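Local coordinates for protein ORF10 (Moritella marina, PDB 6RIW) that forms the ketosynthase and chain length factor didomain of a polyunsaturated fatty acid synthase, the part that probably builds the acyl chain by beta-ketoacyl condensation, at residues M217-A222 with A263-L268; A470-D475 with A758-A763. All blocks are in the same frame, centred on the assembly; numbering follows the deposited sequence.

Contact 1. Residues M217-A222 with A263-L268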
# COMPACT_ATOMS: atom_id res chain seq x y z
N MET A 217 -2.74 -20.18 -12.14
CA MET A 217 -1.38 -19.91 -11.72
C MET A 217 -1.41 -18.56 -11.02
O MET A 217 -2.24 -17.70 -11.36
CB MET A 217 -0.42 -19.90 -12.92
CG MET A 217 1.06 -19.81 -12.59
SD MET A 217 2.10 -19.93 -14.08
CE MET A 217 0.86 -20.11 -15.38
N MET A 218 -0.55 -18.38 -10.03
CA MET A 218 -0.43 -17.08 -9.37
C MET A 218 1.03 -16.71 -9.17
O MET A 218 1.85 -17.55 -8.77
CB MET A 218 -1.14 -17.05 -8.00
CG MET A 218 -2.67 -17.04 -8.07
SD MET A 218 -3.36 -15.56 -8.84
CE MET A 218 -2.90 -14.28 -7.64
N LEU A 219 1.35 -15.44 -9.41
CA LEU A 219 2.58 -14.82 -8.92
C LEU A 219 2.30 -14.20 -7.56
O LEU A 219 1.27 -13.53 -7.37
CB LEU A 219 3.08 -13.75 -9.88
CG LEU A 219 3.72 -14.17 -11.20
CD1 LEU A 219 4.02 -12.95 -12.04
CD2 LEU A 219 5.00 -14.93 -10.95
N ALA A 220 3.17 -14.45 -6.60
CA ALA A 220 3.04 -13.82 -5.29
C ALA A 220 4.42 -13.35 -4.85
O ALA A 220 5.39 -14.10 -4.90
CB ALA A 220 2.44 -14.77 -4.25
N GLY A 221 4.49 -12.12 -4.39
CA GLY A 221 5.78 -11.57 -4.05
C GLY A 221 5.60 -10.23 -3.38
O GLY A 221 4.50 -9.88 -2.95
N ALA A 222 6.71 -9.49 -3.29
CA ALA A 222 6.70 -8.19 -2.63
C ALA A 222 7.91 -7.38 -3.05
O ALA A 222 8.90 -7.93 -3.55
CB ALA A 222 6.67 -8.33 -1.10
N ALA A 263 13.31 -7.18 -3.44
CA ALA A 263 12.10 -7.73 -4.03
C ALA A 263 12.23 -9.24 -4.15
O ALA A 263 13.34 -9.78 -4.20
CB ALA A 263 11.82 -7.13 -5.42
N GLY A 264 11.08 -9.91 -4.18
CA GLY A 264 11.06 -11.34 -4.42
C GLY A 264 9.76 -11.74 -5.10
O GLY A 264 8.75 -11.05 -5.00
N MET A 265 9.80 -12.88 -5.79
CA MET A 265 8.60 -13.37 -6.44
C MET A 265 8.60 -14.89 -6.47
O MET A 265 9.64 -15.51 -6.70
CB MET A 265 8.48 -12.82 -7.88
CG MET A 265 7.10 -12.99 -8.51
SD MET A 265 5.77 -11.99 -7.77
CE MET A 265 6.41 -10.30 -7.96
N MET A 266 7.42 -15.48 -6.28
CA MET A 266 7.24 -16.93 -6.42
C MET A 266 6.10 -17.22 -7.37
O MET A 266 5.14 -16.45 -7.47
CB MET A 266 6.95 -17.56 -5.08
CG MET A 266 8.16 -17.80 -4.20
SD MET A 266 7.60 -17.85 -2.48
CE MET A 266 5.97 -18.52 -2.73
N VAL A 267 6.18 -18.36 -8.06
CA VAL A 267 5.14 -18.84 -8.97
C VAL A 267 4.46 -20.03 -8.32
O VAL A 267 5.13 -21.00 -7.93
CB VAL A 267 5.70 -19.24 -10.35
CG1 VAL A 267 4.55 -19.61 -11.28
CG2 VAL A 267 6.56 -18.14 -10.93
N LEU A 268 3.12 -19.97 -8.18
CA LEU A 268 2.33 -20.96 -7.46
C LEU A 268 1.32 -21.65 -8.37
O LEU A 268 0.65 -21.00 -9.18
CB LEU A 268 1.57 -20.33 -6.29
CG LEU A 268 2.36 -19.47 -5.32
CD1 LEU A 268 1.46 -18.92 -4.22
CD2 LEU A 268 3.50 -20.28 -4.71

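Contact 2. Residues A470-D475 with A758-A763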
# COMPACT_ATOMS: atom_id res chain seq x y z
N ALA A 470 -24.11 -9.37 0.83
CA ALA A 470 -25.11 -8.42 1.29
C ALA A 470 -24.42 -7.22 1.93
O ALA A 470 -23.58 -7.39 2.80
CB ALA A 470 -26.05 -9.08 2.30
N ILE A 471 -24.79 -6.01 1.51
CA ILE A 471 -24.30 -4.79 2.16
C ILE A 471 -25.23 -4.48 3.33
O ILE A 471 -26.42 -4.22 3.11
CB ILE A 471 -24.26 -3.61 1.18
CG1 ILE A 471 -23.40 -3.93 -0.04
CG2 ILE A 471 -23.79 -2.33 1.90
CD1 ILE A 471 -23.52 -2.92 -1.24
N ILE A 472 -24.71 -4.52 4.56
CA ILE A 472 -25.52 -4.37 5.76
C ILE A 472 -25.13 -3.16 6.60
O ILE A 472 -25.80 -2.87 7.60
CB ILE A 472 -25.48 -5.65 6.63
CG1 ILE A 472 -24.04 -5.92 7.10
CG2 ILE A 472 -25.95 -6.83 5.82
CD1 ILE A 472 -23.94 -7.09 8.07
N GLY A 473 -24.09 -2.43 6.23
CA GLY A 473 -23.73 -1.27 7.01
C GLY A 473 -22.96 -0.35 6.08
O GLY A 473 -22.21 -0.87 5.25
N MET A 474 -23.18 0.96 6.16
CA MET A 474 -22.51 1.93 5.29
C MET A 474 -22.32 3.25 6.02
O MET A 474 -23.14 3.64 6.87
CB MET A 474 -23.29 2.21 3.99
CG MET A 474 -23.70 0.98 3.16
SD MET A 474 -24.19 1.35 1.46
CE MET A 474 -25.64 2.35 1.68
N ASP A 475 -21.25 3.97 5.66
CA ASP A 475 -21.12 5.38 6.00
C ASP A 475 -20.27 6.07 4.94
O ASP A 475 -19.49 5.43 4.24
CB ASP A 475 -20.53 5.61 7.39
CG ASP A 475 -20.64 7.08 7.85
OD1 ASP A 475 -21.64 7.78 7.53
OD2 ASP A 475 -19.70 7.56 8.53
N ALA A 758 -33.25 -9.97 6.65
CA ALA A 758 -33.75 -9.07 5.62
C ALA A 758 -33.66 -7.61 6.05
O ALA A 758 -33.32 -6.74 5.24
CB ALA A 758 -35.19 -9.43 5.25
N GLU A 759 -33.92 -7.31 7.32
CA GLU A 759 -33.96 -5.90 7.71
C GLU A 759 -32.57 -5.28 7.82
O GLU A 759 -32.49 -4.09 8.11
CB GLU A 759 -34.72 -5.71 9.02
CG GLU A 759 -34.01 -6.27 10.26
CD GLU A 759 -34.03 -7.80 10.31
OE1 GLU A 759 -34.84 -8.45 9.59
OE2 GLU A 759 -33.21 -8.36 11.06
N GLN A 760 -31.50 -6.04 7.60
CA GLN A 760 -30.15 -5.49 7.60
C GLN A 760 -29.71 -4.97 6.24
O GLN A 760 -28.73 -4.22 6.18
CB GLN A 760 -29.13 -6.58 7.98
CG GLN A 760 -29.31 -7.17 9.35
CD GLN A 760 -28.13 -8.03 9.69
OE1 GLN A 760 -28.08 -9.21 9.32
NE2 GLN A 760 -27.14 -7.43 10.35
N VAL A 761 -30.34 -5.40 5.15
CA VAL A 761 -29.71 -5.37 3.84
C VAL A 761 -30.08 -4.08 3.10
O VAL A 761 -31.26 -3.80 2.89
CB VAL A 761 -30.11 -6.60 3.02
CG1 VAL A 761 -29.48 -6.53 1.64
CG2 VAL A 761 -29.68 -7.86 3.76
N TYR A 762 -29.06 -3.31 2.73
CA TYR A 762 -29.29 -2.21 1.79
C TYR A 762 -29.55 -2.76 0.40
O TYR A 762 -30.59 -2.48 -0.21
CB TYR A 762 -28.09 -1.26 1.76
CG TYR A 762 -27.94 -0.34 2.97
CD1 TYR A 762 -28.61 0.87 3.02
CD2 TYR A 762 -27.10 -0.69 4.03
CE1 TYR A 762 -28.45 1.73 4.11
CE2 TYR A 762 -26.93 0.16 5.11
CZ TYR A 762 -27.61 1.38 5.14
OH TYR A 762 -27.45 2.19 6.22
N ALA A 763 -28.59 -3.54 -0.12
CA ALA A 763 -28.61 -4.10 -1.46
C ALA A 763 -27.62 -5.26 -1.45
O ALA A 763 -26.83 -5.40 -0.52
CB ALA A 763 -28.20 -3.05 -2.52
O HOH W 1 -27.47 -4.14 10.08

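Contact 1. Residues M217-A222 with A263-L268
Met218, Ala220 and Ala222 pair with Leu268, Met266 and Gly264 as antiparallel hydrogen-bonded pairs, joining two strands of the thiolase-like fold in the first ketosynthase-family region. Six N-H...O bonds, all reasonably straight, none below 155° at the hydrogen, fix the register. On one face Leu219 and Val267, a non-hydrogen-bonded pair, lie side by side and point the same way, with Leu219 CD2 3.6 Å from Val267 CG2. The same CD2 meets Met265 CG at 3.8 Å, the two side chains crossing at about a right angle. At the strand end, with CG anti to the backbone N (chi1 -172°), Met217 brings CG to 3.7 Å from Val267 CG1. This face packs on helix 88-104, whose Thr97 touches both Leu219 and Met265. The other face carries Ala220 and Leu268, their CB and CD1 4.3 Å apart, Ala220 against Val203 and Leu268 against Leu210 of helix 198-211. Gly221 answers a steric demand: a side chain there would collide with Gly264 O and with the thioether of Met265. That chain, bent at chi2 (68°), folds back over the neighbouring strand until SD lies 3.5 Å from Ala220 C.

Contact 2. Residues A470-D475 with A758-A763
The backbones of Ile471 and Tyr762 meet where strand 470-475 is approached by 760-763 at 100° between their end-to-end directions, and two hydrogen bonds join them: Ile471 N to Ala763 O (2.9 Å) and Tyr762 N to Ile471 O (2.8 Å). Tyr762 buries more surface here than any other residue. Met474 comes over one face of its ring, CE lying 3.7 Å from the centroid and 15° off the normal, a CH-pi contact; SD follows at 4.5 Å from the centroid, making the pair a Met-aromatic contact. The bend at chi3 (-64°) is what sets CE over the ring. The rim meets the strand backbone, with Ile471 O in the ring plane, 3.7 Å from Tyr762 CD2. Tyr762 OH bonds to Asp567 OD2, which also accepts from Met474 N, so one carboxylate oxygen ties the ring to the strand. A leucine in place of Tyr762 would probably leave Met474 CE without its aromatic face and Asp567 without its hydroxyl partner. Ile472 and Gln760 lie side by side, pointing the same way, Ile472 CG2 being 3.9 Å from Gln760 CB; Gln760 OE1 is hydrogen-bonded to Thr757 N. Ala470 CB touches Val761 CG2 at 4.1 Å. In this second ketosynthase-family region the contact links strand 469-478 to the loop, with its short 3-10 segment, that leads into strand 763-772. Strand 741-752 pairs with 469-478 through Val749 and Lys751, helix 841-854 packs on Ile471 and Met474, and Leu484 of helix 484-492 touches both Met474 and Tyr762.

Contact 1 closes along the chain before contact 2 opens, and each falls in a different ketosynthase-family region of the didomain. Their centres are 36 Å apart and their nearest atoms about 23 Å, so they do not touch. Strand pairings nevertheless run from one to the other: strand 217-224 pairs with 115-120, which pairs with 189-193, and this in turn meets 659-663 of the second region antiparallel. From there 576-581 and 687-694 lead to 741-752, the partner of 469-478. The two thiolase-like regions are thus joined by strand pairing within one chain, with contact 1 inside the first region and contact 2 toward the far end of the second.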